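Local coordinates for protein tylactone synthase starter module and modules 1 & 2 (Streptomyces fradiae, PDB 2Z5L) that probably reduces the beta-keto group of a growing polyketide chain with NADPH, setting stereochemistry in tylosin biosynthesis as the first ketoreductase of its synthase, at residues A121-I126 against S358-R363. Sequence-based numbering, arbitrary orientation.
Sequences AVRTSI and SFETVR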
ATOM      1  N   ALA A 121       9.218  -6.936 -10.975  1.00 32.77           N
ATOM      2  CA  ALA A 121      10.273  -6.128 -10.384  1.00 30.44           C
ATOM      3  C   ALA A 121      10.096  -6.112  -8.874  1.00 27.64           C
ATOM      4  O   ALA A 121      11.069  -6.200  -8.137  1.00 27.32           O
ATOM      5  CB  ALA A 121      10.221  -4.704 -10.943  1.00 29.32           C
ATOM      6  N   VAL A 122       8.849  -5.959  -8.431  1.00 26.48           N
ATOM      7  CA  VAL A 122       8.530  -5.951  -7.005  1.00 24.88           C
ATOM      8  C   VAL A 122       8.879  -7.304  -6.405  1.00 25.43           C
ATOM      9  O   VAL A 122       9.457  -7.395  -5.319  1.00 25.71           O
ATOM     10  CB  VAL A 122       7.052  -5.675  -6.771  1.00 24.75           C
ATOM     11  CG1 VAL A 122       6.780  -5.522  -5.265  1.00 21.16           C
ATOM     12  CG2 VAL A 122       6.659  -4.412  -7.506  1.00 26.30           C
ATOM     13  N   ARG A 123       8.528  -8.361  -7.128  1.00 25.00           N
ATOM     14  CA  ARG A 123       8.819  -9.703  -6.666  1.00 25.71           C
ATOM     15  C   ARG A 123      10.326  -9.889  -6.530  1.00 25.64           C
ATOM     16  O   ARG A 123      10.800 -10.367  -5.497  1.00 25.01           O
ATOM     17  CB  ARG A 123       8.239 -10.741  -7.629  1.00 27.85           C
ATOM     18  CG  ARG A 123       6.718 -10.690  -7.756  1.00 28.58           C
ATOM     19  CD  ARG A 123       6.218 -11.865  -8.580  1.00 31.05           C
ATOM     20  NE  ARG A 123       4.781 -11.801  -8.823  1.00 32.09           N
ATOM     21  CZ  ARG A 123       4.219 -11.133  -9.826  1.00 36.00           C
ATOM     22  NH1 ARG A 123       4.974 -10.470 -10.696  1.00 36.07           N
ATOM     23  NH2 ARG A 123       2.902 -11.124  -9.956  1.00 35.38           N
ATOM     24  N   THR A 124      11.072  -9.476  -7.555  1.00 22.40           N
ATOM     25  CA  THR A 124      12.522  -9.605  -7.546  1.00 23.10           C
ATOM     26  C   THR A 124      13.169  -8.693  -6.512  1.00 22.85           C
ATOM     27  O   THR A 124      14.244  -9.004  -6.013  1.00 23.68           O
ATOM     28  CB  THR A 124      13.144  -9.280  -8.916  1.00 24.40           C
ATOM     29  OG1 THR A 124      12.409  -9.939  -9.958  1.00 27.43           O
ATOM     30  CG2 THR A 124      14.587  -9.777  -8.954  1.00 25.03           C
ATOM     31  N   SER A 125      12.517  -7.569  -6.209  1.00 23.57           N
ATOM     32  CA  SER A 125      13.029  -6.619  -5.231  1.00 23.64           C
ATOM     33  C   SER A 125      12.902  -7.240  -3.847  1.00 24.33           C
ATOM     34  O   SER A 125      13.817  -7.149  -3.019  1.00 24.30           O
ATOM     35  CB  SER A 125      12.248  -5.294  -5.292  1.00 25.16           C
ATOM     36  OG  SER A 125      12.532  -4.584  -6.489  1.00 23.99           O
ATOM     37  N   ILE A 126      11.761  -7.869  -3.593  1.00 24.09           N
ATOM     38  CA  ILE A 126      11.536  -8.532  -2.319  1.00 24.28           C
ATOM     39  C   ILE A 126      12.584  -9.637  -2.189  1.00 25.70           C
ATOM     40  O   ILE A 126      13.196  -9.803  -1.130  1.00 25.01           O
ATOM     41  CB  ILE A 126      10.074  -9.077  -2.244  1.00 22.54           C
ATOM     42  CG1 ILE A 126       9.130  -7.887  -2.038  1.00 22.21           C
ATOM     43  CG2 ILE A 126       9.926 -10.114  -1.108  1.00 20.73           C
ATOM     44  CD1 ILE A 126       7.687  -8.222  -2.077  1.00 24.58           C
ATOM     45  N   SER A 358       2.505 -16.894  -1.788  1.00 33.16           N
ATOM     46  CA  SER A 358       1.728 -16.106  -0.823  1.00 31.53           C
ATOM     47  C   SER A 358       1.502 -14.666  -1.298  1.00 28.90           C
ATOM     48  O   SER A 358       0.433 -14.090  -1.087  1.00 25.85           O
ATOM     49  CB  SER A 358       2.409 -16.107   0.558  1.00 29.74           C
ATOM     50  OG  SER A 358       3.705 -15.528   0.519  1.00 35.93           O
ATOM     51  N   PHE A 359       2.515 -14.101  -1.951  1.00 27.36           N
ATOM     52  CA  PHE A 359       2.428 -12.733  -2.458  1.00 28.02           C
ATOM     53  C   PHE A 359       1.346 -12.637  -3.531  1.00 28.75           C
ATOM     54  O   PHE A 359       0.662 -11.619  -3.665  1.00 26.40           O
ATOM     55  CB  PHE A 359       3.784 -12.280  -3.022  1.00 28.48           C
ATOM     56  CG  PHE A 359       3.792 -10.862  -3.534  1.00 28.63           C
ATOM     57  CD1 PHE A 359       3.450 -10.572  -4.855  1.00 29.08           C
ATOM     58  CD2 PHE A 359       4.140  -9.816  -2.695  1.00 30.42           C
ATOM     59  CE1 PHE A 359       3.456  -9.245  -5.333  1.00 29.56           C
ATOM     60  CE2 PHE A 359       4.152  -8.489  -3.157  1.00 28.56           C
ATOM     61  CZ  PHE A 359       3.807  -8.208  -4.480  1.00 28.08           C
ATOM     62  N   GLU A 360       1.188 -13.707  -4.298  1.00 29.50           N
ATOM     63  CA  GLU A 360       0.177 -13.716  -5.342  1.00 32.02           C
ATOM     64  C   GLU A 360      -1.190 -13.939  -4.756  1.00 29.94           C
ATOM     65  O   GLU A 360      -2.168 -13.321  -5.161  1.00 30.75           O
ATOM     66  CB  GLU A 360       0.479 -14.804  -6.373  1.00 36.35           C
ATOM     67  CG  GLU A 360       1.574 -14.423  -7.336  1.00 40.55           C
ATOM     68  CD  GLU A 360       1.256 -13.118  -8.055  1.00 43.73           C
ATOM     69  OE1 GLU A 360       0.245 -13.058  -8.804  1.00 45.17           O
ATOM     70  OE2 GLU A 360       2.015 -12.145  -7.851  1.00 46.62           O
ATOM     71  N   THR A 361      -1.256 -14.840  -3.793  1.00 29.17           N
ATOM     72  CA  THR A 361      -2.525 -15.147  -3.159  1.00 27.66           C
ATOM     73  C   THR A 361      -3.088 -13.895  -2.505  1.00 26.08           C
ATOM     74  O   THR A 361      -4.296 -13.648  -2.534  1.00 25.07           O
ATOM     75  CB  THR A 361      -2.326 -16.256  -2.124  1.00 27.22           C
ATOM     76  OG1 THR A 361      -1.952 -17.466  -2.800  1.00 28.37           O
ATOM     77  CG2 THR A 361      -3.593 -16.480  -1.333  1.00 28.44           C
ATOM     78  N   VAL A 362      -2.199 -13.079  -1.949  1.00 27.47           N
ATOM     79  CA  VAL A 362      -2.632 -11.866  -1.278  1.00 28.08           C
ATOM     80  C   VAL A 362      -3.084 -10.767  -2.224  1.00 30.18           C
ATOM     81  O   VAL A 362      -4.075 -10.073  -1.958  1.00 28.69           O
ATOM     82  CB  VAL A 362      -1.524 -11.343  -0.347  1.00 26.96           C
ATOM     83  CG1 VAL A 362      -1.910  -9.970   0.240  1.00 23.78           C
ATOM     84  CG2 VAL A 362      -1.319 -12.343   0.767  1.00 26.01           C
ATOM     85  N   ARG A 363      -2.375 -10.596  -3.335  1.00 32.80           N
ATOM     86  CA  ARG A 363      -2.778  -9.540  -4.264  1.00 34.93           C
ATOM     87  C   ARG A 363      -3.915  -9.938  -5.193  1.00 35.13           C
ATOM     88  O   ARG A 363      -4.667  -9.081  -5.655  1.00 33.69           O
ATOM     89  CB  ARG A 363      -1.580  -9.041  -5.076  1.00 35.15           C
ATOM     90  CG  ARG A 363      -0.998 -10.022  -6.044  1.00 37.69           C
ATOM     91  CD  ARG A 363       0.359  -9.510  -6.481  1.00 39.69           C
ATOM     92  NE  ARG A 363       0.254  -8.149  -7.001  1.00 41.24           N
ATOM     93  CZ  ARG A 363      -0.174  -7.857  -8.226  1.00 41.02           C
ATOM     94  NH1 ARG A 363      -0.523  -8.840  -9.042  1.00 38.69           N
ATOM     95  NH2 ARG A 363      -0.264  -6.593  -8.630  1.00 40.26           N
TER
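Arg-123 and Phe-359 meet where the two Rossmann-like halves of a polyketide synthase ketoreductase, the structural and catalytic subdomains, pack helix against helix. The segments run closer to antiparallel than to parallel (136°), with 12.2 Å between their axes, so side chains alone bridge the gap. Arg-123 shows how one residue can serve both the apolar and the polar layer of such an interface. From CB, chi1 of -62° sets CG anti to the carbonyl carbon, and the chain stays extended to NE. CG passes Phe-359 CE1 at 4.3 Å; beyond CD, the guanidinium turns its edge to Glu-360. In a side-on salt bridge NE and NH2 both donate to one oxygen: NH2 lies 2.5 Å from Glu-360 OE2, and the NE bond (3.0 Å to OE2) is the more bent. NH1 pairs with Asp-120. The planes are 45° apart; both nitrogens reach OE2 from above the same carboxylate face, while OE2 lies near the guanidinium plane. This carboxylate probably also eases the proximity of Arg-363, whose NH1 is 4.2 Å from Arg-123 NH2. Deeper in, Phe-359 CZ lies 4.1 Å from Val-122 CG1, the side chains crossing at about a right angle. Ile-126 completes the apolar layer, its CD1 lying 3.7 Å from Phe-359 CE2.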